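VWFA domain-containing protein (Bacteroides thetaiotaomicron, PDB 3IBS) is of unknown function but carries a von Willebrand factor type A domain that binds magnesium, and probably acts at the cell membrane. Local coordinates at residues F63-I68 against K76-S81; R43-L48 against S70-A75; S104-P107 against G112-I115; E96-A101 against V129-A134. One frame throughout, in Å; residues are numbered along the deposited sequence.

How the contacts relate
From the N terminus, strand 13-19 and helix 33-46 lead to contact 2, which opens at 43-48. Before it closes at 70-75, contact 1 has opened at 63-68 on the edge strand, and closes only at 76-81, so the two loops cross. They share helix 72-80 and tie it to helix 33-46 and to strand 62-69; a salt bridge from Lys76 NZ to Asp46 OD1 links contacts 1 and 2. Further on, contact 4 joins helices 94-102 and 128-136, and contact 3 is nested inside its loop, packing the loop after helix 94-102 onto the start of strand 113-119. Ile115 of contact 3 packs on Ala101 of contact 4, while Ile68 of contact 1 reaches Phe105 of contact 3.

Contact 1: F63-I68 against K76-S81; sequences FTQLPI and KMFLES
Gln65 and Leu66 reach from the edge strand 62-69 to Phe78 on helix 72-80, one by its amide and the other by a methyl group. The polar part is a single hydrogen bond: Gln65 NE2 donates to the backbone oxygen Phe78 O at 2.9 Å. Its N-H points moderately straight at the acceptor (151°), and that oxygen lies close to the plane of the glutamine amide. Seen from the carbonyl, the donor is tilted somewhat out of the C=O plane. The glutamine gets there because CG stands anti to the backbone N (chi1 167°) and the chain then bends at chi2, which carries the amide over to the last part of the helix. The same nitrogen lies 3.1 Å from Ser81 OG.

The apolar part is a CH-pi contact. Leu66 CD1 sits over one face of the Phe78 ring, 4.0 Å from its centroid and displaced toward the CG side of the ring, with the two side chains crossing at about a right angle. At the rim of the same ring, Gln65 O approaches near the ring plane, 3.2 Å from Phe78 CD2.

The backbones of Gln65 and Leu66 both pair with Met55 of strand 52-58, forming a classic beta bulge, which is consistent with two consecutive residues reaching the same helix. The chemistry implies a mixed seam: a side-chain amide satisfies a carbonyl near the helix C terminus, while a methyl group lies over one face of Phe78 and a backbone oxygen of the bulge approaches its CD2 edge.

Contact 2: R43-L48 against S70-A75; sequences RLVDEL and SDYISA
Val45 and Tyr72 mark the nearest approach of the two backbones, 6.7 Å between their CA atoms, where the C-terminal part of helix 33-46 meets the first turn of helix 72-80. Within the alpha/beta sandwich of the von Willebrand factor type A domain, these helices lie against the same face of the sheet, and Leu48 and Tyr72 both also touch Val53 of strand 52-58.

Tyr72 carries the contact along its whole length. Near its root, Val45 CG1 packs on Tyr72 CB at 3.6 Å and continues onto the adjoining ring carbons; this methyl stands anti to the valine backbone N (chi1 174°), directed at the neighbouring helix. Further out, Leu48 CB lies 3.8 Å from Tyr72 CZ, and Leu48 CD1 comes alongside CE1. The backbone oxygens of Val45 and Ser70 lie over opposite faces of the ring. Its hydroxyl passes Leu48 to form a hydrogen bond with Asp51 O, so the phenol is fixed at its far end as well. Replacing Tyr72 by an alanine would probably open a gap beside Val45 and Leu48 and leave Asp51 O without this partner.

The helix that presents Tyr72 is capped one residue earlier. Asp71, at the N-cap, takes Ser74 N on OD1 at 3.1 Å and Ser74 OG on OD2 at 2.8 Å, both donors approaching from above the carboxylate plane.

Contact 3: S104-P107 against G112-I115; sequences SFTP and GRAI
The side chains of Phe105 and Arg113 lie alongside each other but run opposite ways, the aromatic ring toward the strand and the arginine back toward the loop. The methylene part of the arginine lies over one face of the ring: CB is 4.2 Å from the Phe105 centroid and CD is 3.7 Å from Phe105 CG. An extended chain from CG to NE (chi2 -177°) keeps these carbons along the phenyl group, while the guanidinium plane stands steeply to it, 80° away. The leading edge of the ring meets the strand instead, with Phe105 CZ 3.4 Å from Ala114 O and 3.7 Å from Ile115 CG1, both in the plane of the ring.

This packing closes the loop that leads from helix 94-102 into strand 113-119, one of the parallel strands at the core of the von Willebrand factor type A fold. Ring and arginine chain both rest on Ile140 of the neighbouring strand as well.

Beyond the ring, Arg113 NH2 donates to Thr106 OG1 at 3.0 Å, somewhat bent (139°) but within the guanidinium plane. NH2 of Arg113 also donates a hydrogen bond to Gln108 O. Glu13 joins the group from strand 13-19: its OE1 forms a salt bridge with Arg113 NE and its OE2 a hydrogen bond with Thr106 OG1. A methionine in place of Arg113 would probably leave the Glu13 carboxylate without this positive mate and Gln108 O without its donor.

Contact 4: E96-A101 against V129-A134; sequences EAINLA and VEAAKA
Ile98 meets Ala131 and Ala132 across two helices that run nearly side by side, their local axes 8.6 Å apart at closest approach and 18° from parallel. Its CB already lies 4.0 Å from Ala131 CB. The CG2 branch, anti to the backbone N, turns to the backbone of the partner helix and stops 3.6 Å from Ala131 O, with Ala131 CB slightly further away. The other branch extends through CG1 (chi2 173°) to CD1, which packs on Ala132 CB at 4.1 Å; Ile184 of helix 178-187 touches both Ile98 and Ala132.

One residue on, Asn99 OD1 comes 3.3 Å from Ala131 CB; these two residues are also the closest backbone pair. A water bridges the helices here, donating 2.7 Å hydrogen bonds to both Asn99 OD1 and Ala131 O, so that this carbonyl is met by a methyl group and by a solvent molecule. Small alanine side chains on one helix let the isoleucine come down onto its backbone.

Toward the sheet, Ile98 also touches Ile115 and Val117 of strand 113-119, which connects the two helices in sequence. Such near-parallel helices, linked through a parallel strand and packed against its sheet, are characteristic of the Rossmann-like von Willebrand factor type A fold.

Contact 1: F63-I68 against K76-S81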
loop_
_atom_site.group_PDB
_atom_site.type_symbol
_atom_site.label_atom_id
_atom_site.label_comp_id
_atom_site.label_asym_id
_atom_site.label_seq_id
_atom_site.Cartn_x
_atom_site.Cartn_y
_atom_site.Cartn_z
ATOM N N PHE A 63 -19.280 20.364 8.108
ATOM C CA PHE A 63 -19.743 21.675 7.695
ATOM C C PHE A 63 -20.396 21.669 6.321
ATOM O O PHE A 63 -20.194 20.748 5.529
ATOM C CB PHE A 63 -18.638 22.752 7.846
ATOM C CG PHE A 63 -17.606 22.770 6.744
ATOM C CD1 PHE A 63 -17.848 23.452 5.542
ATOM C CD2 PHE A 63 -16.362 22.172 6.932
ATOM C CE1 PHE A 63 -16.865 23.498 4.515
ATOM C CE2 PHE A 63 -15.377 22.213 5.917
ATOM C CZ PHE A 63 -15.632 22.875 4.711
ATOM N N THR A 64 -21.187 22.704 6.062
ATOM C CA THR A 64 -21.875 22.875 4.803
ATOM C C THR A 64 -20.917 23.342 3.730
ATOM O O THR A 64 -20.346 24.437 3.828
ATOM C CB THR A 64 -23.001 23.928 4.944
ATOM O OG1 THR A 64 -23.960 23.454 5.905
ATOM C CG2 THR A 64 -23.701 24.162 3.574
ATOM N N GLN A 65 -20.758 22.531 2.697
ATOM C CA GLN A 65 -19.860 22.871 1.583
ATOM C C GLN A 65 -20.670 23.594 0.533
ATOM O O GLN A 65 -20.219 24.566 -0.028
ATOM C CB GLN A 65 -19.184 21.611 0.999
ATOM C CG GLN A 65 -18.453 21.788 -0.385
ATOM C CD GLN A 65 -17.113 22.500 -0.252
ATOM O OE1 GLN A 65 -16.665 22.804 0.865
ATOM N NE2 GLN A 65 -16.460 22.772 -1.389
ATOM N N LEU A 66 -21.887 23.129 0.299
ATOM C CA LEU A 66 -22.783 23.723 -0.687
ATOM C C LEU A 66 -24.191 23.829 -0.094
ATOM O O LEU A 66 -24.803 22.816 0.214
ATOM C CB LEU A 66 -22.791 22.885 -1.971
ATOM C CG LEU A 66 -23.761 23.311 -3.082
ATOM C CD1 LEU A 66 -23.216 24.541 -3.861
ATOM C CD2 LEU A 66 -24.038 22.142 -4.009
ATOM N N PRO A 67 -24.702 25.066 0.082
ATOM C CA PRO A 67 -26.086 25.253 0.528
ATOM C C PRO A 67 -27.011 24.777 -0.569
ATOM O O PRO A 67 -26.653 24.832 -1.767
ATOM C CB PRO A 67 -26.205 26.783 0.744
ATOM C CG PRO A 67 -24.773 27.241 0.940
ATOM C CD PRO A 67 -23.992 26.353 -0.038
ATOM N N ILE A 68 -28.162 24.254 -0.153
ATOM C CA ILE A 68 -29.115 23.631 -1.058
ATOM C C ILE A 68 -29.467 24.572 -2.218
ATOM O O ILE A 68 -29.821 25.736 -1.998
ATOM C CB ILE A 68 -30.374 23.150 -0.281
ATOM C CG1 ILE A 68 -31.284 22.340 -1.199
ATOM C CG2 ILE A 68 -31.145 24.328 0.362
ATOM C CD1 ILE A 68 -31.852 21.074 -0.551
ATOM N N LYS A 76 -21.286 21.497 -9.227
ATOM C CA LYS A 76 -20.129 20.778 -9.754
ATOM C C LYS A 76 -18.785 21.474 -9.475
ATOM O O LYS A 76 -17.793 20.805 -9.191
ATOM C CB LYS A 76 -20.328 20.476 -11.246
ATOM C CG LYS A 76 -21.419 19.421 -11.436
ATOM C CD LYS A 76 -21.874 19.264 -12.877
ATOM C CE LYS A 76 -21.449 17.941 -13.414
ATOM N NZ LYS A 76 -21.805 17.797 -14.850
HETATM N N MSE A 77 -18.745 22.802 -9.531
HETATM C CA MSE A 77 -17.479 23.475 -9.250
HETATM C C MSE A 77 -17.144 23.519 -7.739
HETATM O O MSE A 77 -15.971 23.573 -7.372
HETATM C CB MSE A 77 -17.401 24.848 -9.934
HETATM C CG MSE A 77 -18.026 25.977 -9.187
HETATM SE SE MSE A 77 -16.766 26.800 -7.954
HETATM C CE MSE A 77 -17.573 28.585 -7.885
ATOM N N PHE A 78 -18.167 23.472 -6.880
ATOM C CA PHE A 78 -17.959 23.311 -5.422
ATOM C C PHE A 78 -17.438 21.908 -5.070
ATOM O O PHE A 78 -16.697 21.710 -4.112
ATOM C CB PHE A 78 -19.263 23.594 -4.660
ATOM C CG PHE A 78 -19.477 25.066 -4.365
ATOM C CD1 PHE A 78 -19.575 26.004 -5.400
ATOM C CD2 PHE A 78 -19.564 25.516 -3.059
ATOM C CE1 PHE A 78 -19.766 27.380 -5.133
ATOM C CE2 PHE A 78 -19.749 26.877 -2.790
ATOM C CZ PHE A 78 -19.832 27.804 -3.836
ATOM N N LEU A 79 -17.839 20.946 -5.884
ATOM C CA LEU A 79 -17.407 19.569 -5.743
ATOM C C LEU A 79 -15.908 19.480 -5.956
ATOM O O LEU A 79 -15.201 18.866 -5.168
ATOM C CB LEU A 79 -18.146 18.718 -6.784
ATOM C CG LEU A 79 -18.066 17.209 -6.795
ATOM C CD1 LEU A 79 -18.450 16.618 -5.441
ATOM C CD2 LEU A 79 -18.964 16.688 -7.904
ATOM N N GLU A 80 -15.425 20.144 -7.007
ATOM C CA GLU A 80 -14.016 20.067 -7.397
ATOM C C GLU A 80 -13.044 20.548 -6.310
ATOM O O GLU A 80 -11.923 20.034 -6.192
ATOM C CB GLU A 80 -13.799 20.798 -8.746
ATOM C CG GLU A 80 -12.412 21.423 -8.968
ATOM C CD GLU A 80 -12.241 22.785 -8.261
ATOM O OE1 GLU A 80 -13.212 23.597 -8.218
ATOM O OE2 GLU A 80 -11.121 23.041 -7.752
ATOM N N SER A 81 -13.465 21.522 -5.510
ATOM C CA SER A 81 -12.587 22.086 -4.484
ATOM C C SER A 81 -12.490 21.212 -3.203
ATOM O O SER A 81 -11.691 21.500 -2.305
ATOM C CB SER A 81 -13.037 23.513 -4.146
ATOM O OG SER A 81 -14.119 23.497 -3.214
#

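Contact 2: R43-L48 against S70-A75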
loop_
_atom_site.group_PDB
_atom_site.type_symbol
_atom_site.label_atom_id
_atom_site.label_comp_id
_atom_site.label_asym_id
_atom_site.label_seq_id
_atom_site.Cartn_x
_atom_site.Cartn_y
_atom_site.Cartn_z
ATOM N N ARG A 43 -22.091 12.739 -11.462
ATOM C CA ARG A 43 -23.052 12.042 -12.326
ATOM C C ARG A 43 -24.464 12.008 -11.711
ATOM O O ARG A 43 -25.461 12.084 -12.426
ATOM C CB ARG A 43 -22.542 10.622 -12.681
ATOM C CG ARG A 43 -21.314 10.639 -13.608
ATOM C CD ARG A 43 -20.489 9.327 -13.579
ATOM N NE ARG A 43 -19.481 9.325 -14.647
ATOM C CZ ARG A 43 -18.339 10.015 -14.624
ATOM N NH1 ARG A 43 -18.025 10.779 -13.572
ATOM N NH2 ARG A 43 -17.493 9.936 -15.652
ATOM N N LEU A 44 -24.536 11.923 -10.384
ATOM C CA LEU A 44 -25.784 12.050 -9.672
ATOM C C LEU A 44 -26.447 13.413 -10.004
ATOM O O LEU A 44 -27.631 13.471 -10.345
ATOM C CB LEU A 44 -25.527 11.895 -8.163
ATOM C CG LEU A 44 -26.701 11.926 -7.179
ATOM C CD1 LEU A 44 -26.314 11.243 -5.835
ATOM C CD2 LEU A 44 -27.196 13.365 -6.963
ATOM N N VAL A 45 -25.675 14.492 -9.931
ATOM C CA VAL A 45 -26.190 15.848 -10.229
ATOM C C VAL A 45 -26.681 15.991 -11.691
ATOM O O VAL A 45 -27.710 16.635 -11.941
ATOM C CB VAL A 45 -25.125 16.941 -9.881
ATOM C CG1 VAL A 45 -25.566 18.344 -10.313
ATOM C CG2 VAL A 45 -24.833 16.943 -8.401
ATOM N N ASP A 46 -25.967 15.376 -12.642
ATOM C CA ASP A 46 -26.391 15.362 -14.051
ATOM C C ASP A 46 -27.758 14.721 -14.234
ATOM O O ASP A 46 -28.427 15.005 -15.207
ATOM C CB ASP A 46 -25.403 14.592 -14.936
ATOM C CG ASP A 46 -24.071 15.306 -15.102
ATOM O OD1 ASP A 46 -24.007 16.525 -14.896
ATOM O OD2 ASP A 46 -23.083 14.633 -15.453
ATOM N N GLU A 47 -28.152 13.834 -13.325
ATOM C CA GLU A 47 -29.446 13.145 -13.449
ATOM C C GLU A 47 -30.596 13.916 -12.785
ATOM O O GLU A 47 -31.755 13.562 -12.958
ATOM C CB GLU A 47 -29.372 11.722 -12.878
ATOM C CG GLU A 47 -28.475 10.767 -13.679
ATOM C CD GLU A 47 -28.854 10.683 -15.159
ATOM O OE1 GLU A 47 -30.058 10.572 -15.480
ATOM O OE2 GLU A 47 -27.937 10.750 -16.008
ATOM N N LEU A 48 -30.268 14.963 -12.026
ATOM C CA LEU A 48 -31.292 15.769 -11.372
ATOM C C LEU A 48 -32.007 16.616 -12.419
ATOM O O LEU A 48 -31.408 17.003 -13.426
ATOM C CB LEU A 48 -30.690 16.668 -10.289
ATOM C CG LEU A 48 -29.944 16.037 -9.107
ATOM C CD1 LEU A 48 -29.514 17.143 -8.148
ATOM C CD2 LEU A 48 -30.757 14.975 -8.369
ATOM N N SER A 70 -30.516 24.889 -6.787
ATOM C CA SER A 70 -30.853 24.326 -8.084
ATOM C C SER A 70 -29.748 24.650 -9.104
ATOM O O SER A 70 -29.846 24.284 -10.269
ATOM C CB SER A 70 -32.232 24.860 -8.564
ATOM O OG SER A 70 -32.222 26.280 -8.620
ATOM N N ASP A 71 -28.690 25.331 -8.655
ATOM C CA ASP A 71 -27.615 25.760 -9.553
ATOM C C ASP A 71 -26.595 24.618 -9.720
ATOM O O ASP A 71 -25.640 24.509 -8.922
ATOM C CB ASP A 71 -26.925 27.012 -9.001
ATOM C CG ASP A 71 -25.835 27.554 -9.930
ATOM O OD1 ASP A 71 -25.498 26.892 -10.936
ATOM O OD2 ASP A 71 -25.302 28.659 -9.639
ATOM N N TYR A 72 -26.799 23.775 -10.737
ATOM C CA TYR A 72 -25.975 22.549 -10.882
ATOM C C TYR A 72 -24.574 22.837 -11.389
ATOM O O TYR A 72 -23.634 22.120 -11.051
ATOM C CB TYR A 72 -26.646 21.500 -11.772
ATOM C CG TYR A 72 -28.040 21.121 -11.335
ATOM C CD1 TYR A 72 -28.415 21.135 -9.976
ATOM C CD2 TYR A 72 -28.985 20.742 -12.273
ATOM C CE1 TYR A 72 -29.700 20.804 -9.583
ATOM C CE2 TYR A 72 -30.267 20.398 -11.891
ATOM C CZ TYR A 72 -30.622 20.435 -10.542
ATOM O OH TYR A 72 -31.901 20.080 -10.196
ATOM N N ILE A 73 -24.440 23.888 -12.194
ATOM C CA ILE A 73 -23.129 24.344 -12.642
ATOM C C ILE A 73 -22.241 24.682 -11.446
ATOM O O ILE A 73 -21.118 24.190 -11.349
ATOM C CB ILE A 73 -23.235 25.559 -13.607
ATOM C CG1 ILE A 73 -24.141 25.235 -14.811
ATOM C CG2 ILE A 73 -21.854 26.043 -14.048
ATOM C CD1 ILE A 73 -23.632 24.162 -15.720
ATOM N N SER A 74 -22.754 25.487 -10.517
ATOM C CA SER A 74 -21.991 25.823 -9.315
ATOM C C SER A 74 -21.781 24.608 -8.416
ATOM O O SER A 74 -20.739 24.480 -7.805
ATOM C CB SER A 74 -22.666 26.930 -8.510
ATOM O OG SER A 74 -22.625 28.148 -9.233
ATOM N N ALA A 75 -22.774 23.731 -8.339
ATOM C CA ALA A 75 -22.682 22.528 -7.524
ATOM C C ALA A 75 -21.457 21.700 -7.923
ATOM O O ALA A 75 -20.690 21.269 -7.072
ATOM C CB ALA A 75 -23.962 21.694 -7.666
#

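Contact 3: S104-P107 against G112-I115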
loop_
_atom_site.group_PDB
_atom_site.type_symbol
_atom_site.label_atom_id
_atom_site.label_comp_id
_atom_site.label_asym_id
_atom_site.label_seq_id
_atom_site.Cartn_x
_atom_site.Cartn_y
_atom_site.Cartn_z
ATOM N N SER A 104 -30.844 21.616 7.035
ATOM C CA SER A 104 -30.394 22.376 5.861
ATOM C C SER A 104 -31.385 22.334 4.689
ATOM O O SER A 104 -31.146 22.940 3.629
ATOM C CB SER A 104 -29.032 21.855 5.381
ATOM O OG SER A 104 -28.032 21.986 6.381
ATOM N N PHE A 105 -32.471 21.588 4.868
ATOM C CA PHE A 105 -33.486 21.458 3.834
ATOM C C PHE A 105 -34.380 22.678 3.890
ATOM O O PHE A 105 -34.390 23.372 4.896
ATOM C CB PHE A 105 -34.296 20.170 4.058
ATOM C CG PHE A 105 -33.537 18.906 3.738
ATOM C CD1 PHE A 105 -33.405 18.477 2.427
ATOM C CD2 PHE A 105 -33.002 18.121 4.751
ATOM C CE1 PHE A 105 -32.729 17.295 2.111
ATOM C CE2 PHE A 105 -32.300 16.945 4.460
ATOM C CZ PHE A 105 -32.166 16.522 3.137
ATOM N N THR A 106 -35.105 22.972 2.811
ATOM C CA THR A 106 -36.079 24.064 2.843
ATOM C C THR A 106 -37.219 23.705 3.811
ATOM O O THR A 106 -37.446 22.514 4.095
ATOM C CB THR A 106 -36.680 24.412 1.442
ATOM O OG1 THR A 106 -37.591 23.377 1.028
ATOM C CG2 THR A 106 -35.586 24.637 0.400
ATOM N N PRO A 107 -37.929 24.733 4.330
ATOM C CA PRO A 107 -39.044 24.520 5.262
ATOM C C PRO A 107 -40.258 23.854 4.608
ATOM O O PRO A 107 -41.045 23.197 5.303
ATOM C CB PRO A 107 -39.424 25.943 5.677
ATOM C CG PRO A 107 -39.000 26.800 4.511
ATOM C CD PRO A 107 -37.742 26.164 4.008
ATOM N N GLY A 112 -40.197 15.475 -1.275
ATOM C CA GLY A 112 -39.315 14.324 -1.052
ATOM C C GLY A 112 -37.916 14.811 -0.717
ATOM O O GLY A 112 -37.400 15.727 -1.359
ATOM N N ARG A 113 -37.315 14.231 0.314
ATOM C CA ARG A 113 -36.004 14.664 0.760
ATOM C C ARG A 113 -35.129 13.473 1.093
ATOM O O ARG A 113 -35.574 12.528 1.768
ATOM C CB ARG A 113 -36.114 15.575 1.987
ATOM C CG ARG A 113 -36.952 16.832 1.759
ATOM C CD ARG A 113 -36.960 17.721 2.970
ATOM N NE ARG A 113 -37.318 19.072 2.575
ATOM C CZ ARG A 113 -38.558 19.559 2.548
ATOM N NH1 ARG A 113 -39.594 18.804 2.898
ATOM N NH2 ARG A 113 -38.756 20.807 2.160
ATOM N N ALA A 114 -33.888 13.523 0.621
ATOM C CA ALA A 114 -32.924 12.455 0.884
ATOM C C ALA A 114 -31.594 13.007 1.381
ATOM O O ALA A 114 -31.155 14.095 0.955
ATOM C CB ALA A 114 -32.704 11.620 -0.372
ATOM N N ILE A 115 -30.973 12.265 2.301
ATOM C CA ILE A 115 -29.597 12.510 2.715
ATOM C C ILE A 115 -28.799 11.323 2.218
ATOM O O ILE A 115 -29.208 10.185 2.452
ATOM C CB ILE A 115 -29.454 12.623 4.265
ATOM C CG1 ILE A 115 -30.265 13.811 4.787
ATOM C CG2 ILE A 115 -27.960 12.711 4.654
ATOM C CD1 ILE A 115 -30.369 13.872 6.335
#

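Contact 4: E96-A101 against V129-A134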
loop_
_atom_site.group_PDB
_atom_site.type_symbol
_atom_site.label_atom_id
_atom_site.label_comp_id
_atom_site.label_asym_id
_atom_site.label_seq_id
_atom_site.Cartn_x
_atom_site.Cartn_y
_atom_site.Cartn_z
ATOM N N GLU A 96 -23.259 13.906 13.323
ATOM C CA GLU A 96 -23.201 15.354 13.154
ATOM C C GLU A 96 -23.551 15.781 11.709
ATOM O O GLU A 96 -24.288 16.753 11.511
ATOM C CB GLU A 96 -21.825 15.902 13.568
ATOM C CG GLU A 96 -21.528 15.798 15.072
ATOM C CD GLU A 96 -20.125 16.289 15.446
ATOM O OE1 GLU A 96 -19.548 17.113 14.708
ATOM O OE2 GLU A 96 -19.588 15.851 16.489
ATOM N N ALA A 97 -23.061 15.037 10.712
ATOM C CA ALA A 97 -23.336 15.389 9.314
ATOM C C ALA A 97 -24.818 15.203 8.965
ATOM O O ALA A 97 -25.435 16.083 8.366
ATOM C CB ALA A 97 -22.419 14.610 8.344
ATOM N N ILE A 98 -25.395 14.076 9.391
ATOM C CA ILE A 98 -26.811 13.811 9.176
ATOM C C ILE A 98 -27.667 14.855 9.874
ATOM O O ILE A 98 -28.655 15.325 9.292
ATOM C CB ILE A 98 -27.219 12.370 9.644
ATOM C CG1 ILE A 98 -26.567 11.305 8.753
ATOM C CG2 ILE A 98 -28.757 12.189 9.643
ATOM C CD1 ILE A 98 -26.784 9.844 9.256
ATOM N N ASN A 99 -27.308 15.206 11.112
ATOM C CA ASN A 99 -28.076 16.203 11.890
ATOM C C ASN A 99 -27.995 17.571 11.218
ATOM O O ASN A 99 -28.996 18.282 11.137
ATOM C CB ASN A 99 -27.572 16.324 13.328
ATOM C CG ASN A 99 -27.981 15.148 14.205
ATOM O OD1 ASN A 99 -28.913 14.367 13.888
ATOM N ND2 ASN A 99 -27.299 15.029 15.335
ATOM N N LEU A 100 -26.801 17.934 10.731
ATOM C CA LEU A 100 -26.647 19.187 9.981
ATOM C C LEU A 100 -27.488 19.144 8.693
ATOM O O LEU A 100 -28.158 20.120 8.333
ATOM C CB LEU A 100 -25.168 19.451 9.659
ATOM C CG LEU A 100 -24.785 20.688 8.818
ATOM C CD1 LEU A 100 -25.264 22.024 9.477
ATOM C CD2 LEU A 100 -23.262 20.699 8.567
ATOM N N ALA A 101 -27.469 18.009 7.998
ATOM C CA ALA A 101 -28.291 17.889 6.783
ATOM C C ALA A 101 -29.782 18.119 7.037
ATOM O O ALA A 101 -30.442 18.829 6.272
ATOM C CB ALA A 101 -28.060 16.541 6.074
ATOM N N VAL A 129 -26.762 6.225 13.839
ATOM C CA VAL A 129 -27.995 5.468 13.677
ATOM C C VAL A 129 -29.202 6.230 14.292
ATOM O O VAL A 129 -30.291 6.276 13.696
ATOM C CB VAL A 129 -27.823 4.033 14.275
ATOM C CG1 VAL A 129 -29.117 3.341 14.387
ATOM C CG2 VAL A 129 -26.810 3.204 13.429
ATOM N N GLU A 130 -28.990 6.834 15.470
ATOM C CA GLU A 130 -29.986 7.696 16.107
ATOM C C GLU A 130 -30.285 8.909 15.226
ATOM O O GLU A 130 -31.444 9.274 15.020
ATOM C CB GLU A 130 -29.470 8.180 17.466
ATOM C CG GLU A 130 -29.117 7.040 18.480
ATOM C CD GLU A 130 -27.610 6.663 18.534
ATOM O OE1 GLU A 130 -26.959 6.392 17.457
ATOM O OE2 GLU A 130 -27.090 6.624 19.691
ATOM N N ALA A 131 -29.230 9.535 14.700
ATOM C CA ALA A 131 -29.389 10.661 13.795
ATOM C C ALA A 131 -30.216 10.280 12.558
ATOM O O ALA A 131 -31.087 11.049 12.119
ATOM C CB ALA A 131 -28.027 11.207 13.382
ATOM N N ALA A 132 -29.951 9.101 12.002
ATOM C CA ALA A 132 -30.660 8.642 10.796
ATOM C C ALA A 132 -32.129 8.346 11.087
ATOM O O ALA A 132 -33.005 8.634 10.267
ATOM C CB ALA A 132 -29.983 7.406 10.187
ATOM N N LYS A 133 -32.386 7.763 12.250
ATOM C CA LYS A 133 -33.740 7.500 12.694
ATOM C C LYS A 133 -34.509 8.831 12.858
ATOM O O LYS A 133 -35.647 8.960 12.359
ATOM C CB LYS A 133 -33.717 6.677 13.995
ATOM C CG LYS A 133 -35.090 6.403 14.652
ATOM C CD LYS A 133 -34.944 5.256 15.684
ATOM C CE LYS A 133 -34.009 5.655 16.858
ATOM N NZ LYS A 133 -32.957 4.625 17.170
ATOM N N ALA A 134 -33.894 9.809 13.530
ATOM C CA ALA A 134 -34.523 11.145 13.692
ATOM C C ALA A 134 -34.794 11.834 12.345
ATOM O O ALA A 134 -35.815 12.491 12.194
ATOM C CB ALA A 134 -33.695 12.050 14.621
HETATM O O HOH W 1 -30.993 13.764 12.293
#